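Local coordinates for protein putative esterase/lipase/thioesterase (Silicibacter sp., PDB 2PBL) that probably hydrolyses carboxylic ester or thioester bonds, as a putative esterase, lipase or thioesterase of the alpha/beta-hydrolase fold, at residues F53-P58 and A124-G129; L85-L90 and A250-D255; A134-G139 and P165-S170. All coordinates share one frame; numbering follows the deposited sequence.

Contact 1: residues F53-P58 and A124-G129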
loop_
_atom_site.group_PDB
_atom_site.type_symbol
_atom_site.label_atom_id
_atom_site.label_comp_id
_atom_site.label_asym_id
_atom_site.label_seq_id
_atom_site.Cartn_x
_atom_site.Cartn_y
_atom_site.Cartn_z
ATOM N N PHE A 53 -6.568 -7.326 10.168
ATOM C CA PHE A 53 -6.528 -7.504 8.733
ATOM C C PHE A 53 -7.620 -8.437 8.271
ATOM O O PHE A 53 -8.118 -9.277 9.027
ATOM C CB PHE A 53 -5.166 -7.995 8.217
ATOM C CG PHE A 53 -4.788 -9.401 8.625
ATOM C CD1 PHE A 53 -4.261 -9.672 9.884
ATOM C CD2 PHE A 53 -4.871 -10.441 7.719
ATOM C CE1 PHE A 53 -3.919 -10.966 10.246
ATOM C CE2 PHE A 53 -4.491 -11.741 8.061
ATOM C CZ PHE A 53 -3.999 -11.992 9.335
ATOM N N ASP A 54 -8.015 -8.223 7.022
ATOM C CA ASP A 54 -8.970 -9.064 6.356
ATOM C C ASP A 54 -8.150 -10.008 5.453
ATOM O O ASP A 54 -7.117 -9.637 4.880
ATOM C CB ASP A 54 -9.970 -8.257 5.550
ATOM C CG ASP A 54 -10.959 -7.449 6.424
ATOM O OD1 ASP A 54 -11.140 -7.698 7.639
ATOM O OD2 ASP A 54 -11.569 -6.533 5.855
ATOM N N LEU A 55 -8.588 -11.250 5.410
ATOM C CA LEU A 55 -7.982 -12.276 4.590
ATOM C C LEU A 55 -9.044 -12.893 3.681
ATOM O O LEU A 55 -10.025 -13.509 4.144
ATOM C CB LEU A 55 -7.316 -13.334 5.447
ATOM C CG LEU A 55 -6.518 -14.407 4.735
ATOM C CD1 LEU A 55 -5.359 -13.821 3.895
ATOM C CD2 LEU A 55 -5.959 -15.351 5.785
ATOM N N PHE A 56 -8.840 -12.676 2.394
ATOM C CA PHE A 56 -9.715 -13.179 1.352
ATOM C C PHE A 56 -9.057 -14.378 0.687
ATOM O O PHE A 56 -7.963 -14.278 0.126
ATOM C CB PHE A 56 -10.074 -12.083 0.340
ATOM C CG PHE A 56 -10.643 -10.861 0.998
ATOM C CD1 PHE A 56 -11.879 -10.919 1.620
ATOM C CD2 PHE A 56 -9.915 -9.683 1.075
ATOM C CE1 PHE A 56 -12.373 -9.831 2.291
ATOM C CE2 PHE A 56 -10.422 -8.587 1.756
ATOM C CZ PHE A 56 -11.644 -8.666 2.339
ATOM N N LEU A 57 -9.773 -15.499 0.702
ATOM C CA LEU A 57 -9.256 -16.767 0.191
ATOM C C LEU A 57 -9.818 -17.059 -1.165
ATOM O O LEU A 57 -11.018 -16.788 -1.380
ATOM C CB LEU A 57 -9.686 -17.901 1.112
ATOM C CG LEU A 57 -9.248 -17.718 2.560
ATOM C CD1 LEU A 57 -9.847 -18.748 3.445
ATOM C CD2 LEU A 57 -7.736 -17.716 2.698
ATOM N N PRO A 58 -8.983 -17.631 -2.072
ATOM C CA PRO A 58 -9.445 -18.040 -3.380
ATOM C C PRO A 58 -10.184 -19.345 -3.215
ATOM O O PRO A 58 -10.215 -19.908 -2.126
ATOM C CB PRO A 58 -8.137 -18.275 -4.169
ATOM C CG PRO A 58 -7.174 -18.710 -3.163
ATOM C CD PRO A 58 -7.565 -18.004 -1.870
ATOM N N ALA A 124 1.445 -13.942 6.695
ATOM C CA ALA A 124 2.409 -14.929 6.173
ATOM C C ALA A 124 2.375 -16.263 6.943
ATOM O O ALA A 124 2.861 -17.259 6.437
ATOM C CB ALA A 124 3.790 -14.372 6.189
ATOM N N LYS A 125 1.838 -16.247 8.165
ATOM C CA LYS A 125 1.594 -17.488 8.920
ATOM C C LYS A 125 0.319 -18.191 8.450
ATOM O O LYS A 125 0.170 -19.401 8.601
ATOM C CB LYS A 125 1.490 -17.180 10.407
ATOM C CG LYS A 125 2.812 -16.661 10.924
ATOM C CD LYS A 125 2.845 -16.427 12.406
ATOM C CE LYS A 125 4.230 -15.872 12.775
ATOM N NZ LYS A 125 4.228 -15.323 14.124
ATOM N N GLU A 126 -0.603 -17.430 7.890
ATOM C CA GLU A 126 -1.886 -17.989 7.460
ATOM C C GLU A 126 -1.823 -18.647 6.095
ATOM O O GLU A 126 -2.483 -19.667 5.842
ATOM C CB GLU A 126 -2.938 -16.886 7.436
ATOM C CG GLU A 126 -3.193 -16.285 8.735
ATOM C CD GLU A 126 -3.837 -17.259 9.669
ATOM O OE1 GLU A 126 -4.715 -18.008 9.222
ATOM O OE2 GLU A 126 -3.464 -17.285 10.840
ATOM N N ILE A 127 -1.019 -18.062 5.232
ATOM C CA ILE A 127 -0.884 -18.484 3.883
ATOM C C ILE A 127 0.552 -18.896 3.568
ATOM O O ILE A 127 1.513 -18.145 3.817
ATOM C CB ILE A 127 -1.322 -17.349 2.921
ATOM C CG1 ILE A 127 -2.724 -16.827 3.259
ATOM C CG2 ILE A 127 -1.260 -17.808 1.478
ATOM C CD1 ILE A 127 -3.830 -17.832 3.026
ATOM N N ASP A 128 0.683 -20.061 2.970
ATOM C CA ASP A 128 1.959 -20.530 2.552
ATOM C C ASP A 128 2.238 -20.018 1.131
ATOM O O ASP A 128 1.318 -19.656 0.396
ATOM C CB ASP A 128 1.982 -22.059 2.555
ATOM C CG ASP A 128 1.802 -22.657 3.930
ATOM O OD1 ASP A 128 1.896 -21.941 4.933
ATOM O OD2 ASP A 128 1.597 -23.888 4.004
ATOM N N GLY A 129 3.515 -19.976 0.763
ATOM C CA GLY A 129 3.891 -19.691 -0.598
ATOM C C GLY A 129 4.599 -18.364 -0.747
ATOM O O GLY A 129 4.865 -17.704 0.250
#
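Glu126, whose OE1 forms a salt bridge with Arg40 NH1 on the neighbouring edge strand 39-44, lays the aliphatic foot of its side chain on Leu55: Glu126 CB lies 3.8 Å from Leu55 CD2. The Glu126 CG is anti to the carbonyl carbon (chi1 -62°), which places it at the edge of the Phe53 ring, near the ring plane, 4.4 Å from Phe53 CZ; beyond CG the chain bends toward its carboxylate. Leu55 holds its CG anti to the backbone N (chi1 -174°) and divides its methyls between two partners. CD2 goes to Glu126, while CD1 meets Ile127 CG1 tip to tip at 4.0 Å. Ile127 then extends its CD1 to Leu57 CD2, 3.9 Å away, the two chains meeting at a slant. Phe53 and Leu55 of strand 52-56, and Leu57 just past its end, thus pack on Glu126 at the helix end and Ile127 just after it. The contact joins the end of helix 109-126 and the chain leaving it to the sheet of the alpha/beta-hydrolase fold, close to its margin, and Ile127 also touches Ala95 of strand 94-99. Arg159 hydrogen-bonds the backbone O atoms of Ala124, Ile127 and Gly129, which ties down the chain as it leaves the helix. Cohesion between the two segments is therefore apolar, through methyl and methylene groups, while the Glu126 carboxylate is paired with Arg40 of the adjacent strand.

Contact 2: residues L85-L90 and A250-D255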
loop_
_atom_site.group_PDB
_atom_site.type_symbol
_atom_site.label_atom_id
_atom_site.label_comp_id
_atom_site.label_asym_id
_atom_site.label_seq_id
_atom_site.Cartn_x
_atom_site.Cartn_y
_atom_site.Cartn_z
ATOM N N LEU A 85 -10.813 -4.604 -4.283
ATOM C CA LEU A 85 -9.575 -4.616 -5.054
ATOM C C LEU A 85 -8.861 -5.996 -4.999
ATOM O O LEU A 85 -7.847 -6.217 -5.668
ATOM C CB LEU A 85 -8.674 -3.488 -4.601
ATOM C CG LEU A 85 -9.259 -2.057 -4.699
ATOM C CD1 LEU A 85 -8.284 -1.027 -4.171
ATOM C CD2 LEU A 85 -9.685 -1.686 -6.150
ATOM N N ALA A 86 -9.396 -6.920 -4.212
ATOM C CA ALA A 86 -8.844 -8.282 -4.116
ATOM C C ALA A 86 -9.217 -9.169 -5.301
ATOM O O ALA A 86 -8.570 -10.204 -5.546
ATOM C CB ALA A 86 -9.328 -8.937 -2.811
ATOM N N VAL A 87 -10.204 -8.741 -6.086
ATOM C CA VAL A 87 -10.737 -9.613 -7.157
ATOM C C VAL A 87 -9.711 -10.152 -8.181
ATOM O O VAL A 87 -9.649 -11.347 -8.434
ATOM C CB VAL A 87 -11.960 -8.897 -7.860
ATOM C CG1 VAL A 87 -12.348 -9.596 -9.145
ATOM C CG2 VAL A 87 -13.128 -8.847 -6.879
ATOM N N GLY A 88 -8.891 -9.298 -8.762
ATOM C CA GLY A 88 -7.987 -9.745 -9.802
ATOM C C GLY A 88 -7.001 -10.815 -9.338
ATOM O O GLY A 88 -6.841 -11.852 -9.996
ATOM N N ALA A 89 -6.369 -10.587 -8.184
ATOM C CA ALA A 89 -5.417 -11.575 -7.643
ATOM C C ALA A 89 -6.124 -12.831 -7.182
ATOM O O ALA A 89 -5.596 -13.907 -7.362
ATOM C CB ALA A 89 -4.620 -10.966 -6.487
ATOM N N LEU A 90 -7.286 -12.682 -6.544
ATOM C CA LEU A 90 -8.082 -13.839 -6.126
ATOM C C LEU A 90 -8.371 -14.745 -7.310
ATOM O O LEU A 90 -8.250 -15.939 -7.197
ATOM C CB LEU A 90 -9.402 -13.416 -5.491
ATOM C CG LEU A 90 -9.433 -12.997 -4.027
ATOM C CD1 LEU A 90 -10.819 -12.470 -3.679
ATOM C CD2 LEU A 90 -9.069 -14.148 -3.129
ATOM N N ALA A 250 -9.051 -4.679 -9.494
ATOM C CA ALA A 250 -10.316 -5.407 -9.553
ATOM C C ALA A 250 -10.451 -6.292 -10.828
ATOM O O ALA A 250 -11.354 -7.127 -10.927
ATOM C CB ALA A 250 -11.496 -4.390 -9.472
ATOM N N ASP A 251 -9.554 -6.104 -11.791
ATOM C CA ASP A 251 -9.635 -6.793 -13.078
ATOM C C ASP A 251 -8.606 -7.899 -13.180
ATOM O O ASP A 251 -7.416 -7.602 -13.232
ATOM C CB ASP A 251 -9.379 -5.767 -14.174
ATOM C CG ASP A 251 -9.523 -6.340 -15.592
ATOM O OD1 ASP A 251 -9.636 -7.581 -15.791
ATOM O OD2 ASP A 251 -9.489 -5.512 -16.527
ATOM N N PRO A 252 -9.056 -9.165 -13.204
ATOM C CA PRO A 252 -8.153 -10.305 -13.402
ATOM C C PRO A 252 -7.123 -10.183 -14.503
ATOM O O PRO A 252 -6.015 -10.689 -14.338
ATOM C CB PRO A 252 -9.121 -11.428 -13.767
ATOM C CG PRO A 252 -10.308 -11.140 -12.965
ATOM C CD PRO A 252 -10.445 -9.631 -12.985
ATOM N N GLU A 253 -7.454 -9.513 -15.608
ATOM C CA GLU A 253 -6.548 -9.433 -16.751
ATOM C C GLU A 253 -5.735 -8.147 -16.843
ATOM O O GLU A 253 -5.037 -7.924 -17.817
ATOM C CB GLU A 253 -7.346 -9.674 -18.054
ATOM C CG GLU A 253 -8.081 -11.041 -18.108
ATOM C CD GLU A 253 -7.119 -12.247 -18.146
ATOM O OE1 GLU A 253 -6.212 -12.258 -19.010
ATOM O OE2 GLU A 253 -7.275 -13.191 -17.331
ATOM N N SER A 254 -5.790 -7.298 -15.817
ATOM C CA SER A 254 -5.081 -6.038 -15.889
ATOM C C SER A 254 -3.580 -6.206 -15.858
ATOM O O SER A 254 -3.061 -7.191 -15.305
ATOM C CB SER A 254 -5.529 -5.132 -14.753
ATOM O OG SER A 254 -5.169 -5.641 -13.476
ATOM N N ASP A 255 -2.885 -5.257 -16.467
ATOM C CA ASP A 255 -1.445 -5.265 -16.437
ATOM C C ASP A 255 -0.926 -5.076 -15.021
ATOM O O ASP A 255 0.092 -5.628 -14.686
ATOM C CB ASP A 255 -0.864 -4.198 -17.333
ATOM C CG ASP A 255 -1.157 -4.449 -18.824
ATOM O OD1 ASP A 255 -1.395 -5.601 -19.242
ATOM O OD2 ASP A 255 -1.124 -3.477 -19.570
#
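Val87 turns its side chain onto the backbone of Ala250, setting CG1 only 3.2 Å from the carbonyl O of Ala250, with Val87 CB following at 3.6 Å from the same oxygen. CG1 stands anti to the backbone N (chi1 168°), which brings this methyl up against the carbonyl oxygen. The Ala250 side chain takes no share in this, since its CB points away from the helix, so a methyl meets a peptide oxygen. One residue on, Gly88 lets the chains come close: its CA is 3.6 Å from Pro252 N, and the Pro252 ring flanks it, with CD 4.0 Å from that CA. A CB on Gly88 would sit only 3.0 Å from Asp251 O, which is tight. The same methyl of Val87 also faces Pro252 CD, more distantly. In the alpha/beta-hydrolase fold helix 87-91 follows strand 64-69 and precedes strand 94-99 in the chain, and the 250-255 loop leads into the C-terminal helix 255-261, so the contact joins an early crossover to the last helix. A backbone hydrogen bond between Gly88 and Leu249 pins the two just ahead of the loop. The loop holds its own shape by a type I beta turn from Asp251 to Ser254 and an Asx turn in which Glu253 N reaches Asp251 OD1 at 2.9 Å, from above the carboxylate plane (53° out of it). Ser254 then occupies the N-cap of the final helix, its OG hydrogen-bonded to Val257 N. Leu85 starts away from the loop, though its CD2 still lies 4.5 Å from Ala250 N, and packs on Ile246 and Leu249.

Contact 3: residues A134-G139 and P165-S170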
loop_
_atom_site.group_PDB
_atom_site.type_symbol
_atom_site.label_atom_id
_atom_site.label_comp_id
_atom_site.label_asym_id
_atom_site.label_seq_id
_atom_site.Cartn_x
_atom_site.Cartn_y
_atom_site.Cartn_z
ATOM N N ALA A 134 1.598 -4.993 -2.553
ATOM C CA ALA A 134 1.301 -3.746 -3.261
ATOM C C ALA A 134 0.659 -2.807 -2.257
ATOM O O ALA A 134 0.078 -3.235 -1.265
ATOM C CB ALA A 134 0.399 -3.945 -4.462
ATOM N N GLY A 135 0.770 -1.536 -2.529
ATOM C CA GLY A 135 0.250 -0.526 -1.623
ATOM C C GLY A 135 0.168 0.813 -2.326
ATOM O O GLY A 135 1.015 1.142 -3.173
ATOM N N HIS A 136 -0.854 1.580 -1.950
ATOM C CA HIS A 136 -1.159 2.828 -2.614
ATOM C C HIS A 136 -0.841 4.054 -1.780
ATOM O O HIS A 136 -1.294 4.156 -0.626
ATOM C CB HIS A 136 -2.648 2.768 -2.981
ATOM C CG HIS A 136 -3.193 4.009 -3.618
ATOM N ND1 HIS A 136 -4.325 4.632 -3.149
ATOM C CD2 HIS A 136 -2.782 4.720 -4.690
ATOM C CE1 HIS A 136 -4.591 5.683 -3.904
ATOM N NE2 HIS A 136 -3.656 5.777 -4.831
ATOM N N SER A 137 -0.028 4.949 -2.327
ATOM C CA SER A 137 0.216 6.243 -1.689
ATOM C C SER A 137 0.992 6.002 -0.361
ATOM O O SER A 137 2.129 5.449 -0.432
ATOM C CB SER A 137 -1.116 6.989 -1.590
ATOM O OG SER A 137 -0.922 8.396 -1.403
ATOM N N ALA A 138 0.444 6.375 0.793
ATOM C CA ALA A 138 1.074 6.032 2.092
ATOM C C ALA A 138 1.333 4.521 2.166
ATOM O O ALA A 138 2.316 4.055 2.804
ATOM C CB ALA A 138 0.178 6.447 3.260
ATOM N N GLY A 139 0.425 3.752 1.577
ATOM C CA GLY A 139 0.551 2.277 1.529
ATOM C C GLY A 139 1.672 1.831 0.645
ATOM O O GLY A 139 2.261 0.753 0.845
ATOM N N PRO A 165 4.712 -0.714 -5.342
ATOM C CA PRO A 165 4.200 0.506 -4.695
ATOM C C PRO A 165 3.535 1.347 -5.747
ATOM O O PRO A 165 4.151 1.648 -6.780
ATOM C CB PRO A 165 5.487 1.219 -4.252
ATOM C CG PRO A 165 6.561 0.194 -4.339
ATOM C CD PRO A 165 6.188 -0.621 -5.487
ATOM N N ILE A 166 2.251 1.612 -5.538
ATOM C CA ILE A 166 1.450 2.306 -6.483
ATOM C C ILE A 166 1.382 3.754 -5.986
ATOM O O ILE A 166 0.858 4.025 -4.895
ATOM C CB ILE A 166 0.052 1.689 -6.542
ATOM C CG1 ILE A 166 0.125 0.176 -6.877
ATOM C CG2 ILE A 166 -0.771 2.457 -7.537
ATOM C CD1 ILE A 166 -1.261 -0.613 -6.587
ATOM N N SER A 167 1.935 4.677 -6.768
ATOM C CA SER A 167 1.934 6.088 -6.411
ATOM C C SER A 167 2.497 6.279 -4.999
ATOM O O SER A 167 1.885 6.927 -4.142
ATOM C CB SER A 167 0.514 6.620 -6.514
ATOM O OG SER A 167 -0.087 6.183 -7.740
ATOM N N PRO A 168 3.721 5.751 -4.759
ATOM C CA PRO A 168 4.282 5.831 -3.424
ATOM C C PRO A 168 4.853 7.201 -2.975
ATOM O O PRO A 168 5.217 8.074 -3.786
ATOM C CB PRO A 168 5.477 4.875 -3.514
ATOM C CG PRO A 168 5.930 5.044 -4.970
ATOM C CD PRO A 168 4.607 5.034 -5.700
ATOM N N LEU A 169 4.894 7.367 -1.670
ATOM C CA LEU A 169 5.709 8.419 -1.062
ATOM C C LEU A 169 7.058 7.760 -0.753
ATOM O O LEU A 169 7.134 6.900 0.160
ATOM C CB LEU A 169 5.044 8.941 0.196
ATOM C CG LEU A 169 3.761 9.637 -0.322
ATOM C CD1 LEU A 169 2.570 9.524 0.544
ATOM C CD2 LEU A 169 4.123 11.088 -0.641
ATOM N N SER A 170 8.122 8.197 -1.438
ATOM C CA SER A 170 9.452 7.597 -1.295
ATOM C C SER A 170 10.468 8.422 -0.524
ATOM O O SER A 170 11.477 7.888 -0.016
ATOM C CB SER A 170 10.014 7.252 -2.663
ATOM O OG SER A 170 10.218 8.416 -3.435
#
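Gly135 and Ile166 meet in a parallel strand pair: Ile166 N donates to Gly135 O at 2.7 Å, nearly straight at 168°. One step on, Ser137 N donates to Ile166 O at 2.9 Å, and the CA of the intervening His136 approaches that same oxygen at 3.3 Å, so one hydrogen bond and one weaker C-H...O contact converge on Ile166 O. Ser137 CA also comes within 3.0 Å of Ser167 O in a C-H...O contact. The crowding extends to the glycines, since a CB on Gly135 would collide with Gly139 O and one on Gly139 with His136 N. Gly135, Ser137 and Gly139 fit the GxSxG pattern of a nucleophile elbow, the sharp turn between strand 131-136 and helix 138-145 in alpha/beta hydrolases. Ser137, at the apex, has a strained backbone (phi 67°, psi -119°). Its OG, anti to the backbone N, is hydrogen-bonded to His242 NE2, consistent with a catalytic triad completed by Glu215. Ser167, just after strand 160-166, hydrogen-bonds Glu215 OE2 through its OG and may help to position this probable acid. Contacts are slacker among the side chains. The His136 and Ile166 side chains cross at about a right angle, His136 CD2 4.2 Å from Ile166 CG2, and the CB of Ser137 lies over the centre of one face of the His136 ring. An unidentified bound molecule lies about 4 Å from the His136 side chain, probably from the crystallisation liquor, though it may mark a pocket. Past the turn, Leu169 merely leans its CD1 on the start of the helix, 3.8 Å from Ala138 N, and also packs against Phe219 of helix 217-230.

Overall arrangement
Contact 3 lies near the heart of the chain, its centre about 5 Å from the chain centre, whereas contacts 1 and 2 lie about 15 to 16 Å out. Chemistry follows place: contact 3 is built on strand-to-strand hydrogen bonds, contact 1 on buried aliphatic packing bordered by the Glu126 carboxylate, and contact 2, partly buried, on backbone pressed close to backbone and methyl. Contacts 1 and 2 adjoin through strand 52-56, since Phe56, set between Leu55 and Leu57, packs on Ala86 and meets Leu90 CD2 through its backbone O. Contact 2 connects with contact 3 through helix 255-261, which follows Ser254 and touches Ala134 and Ile166.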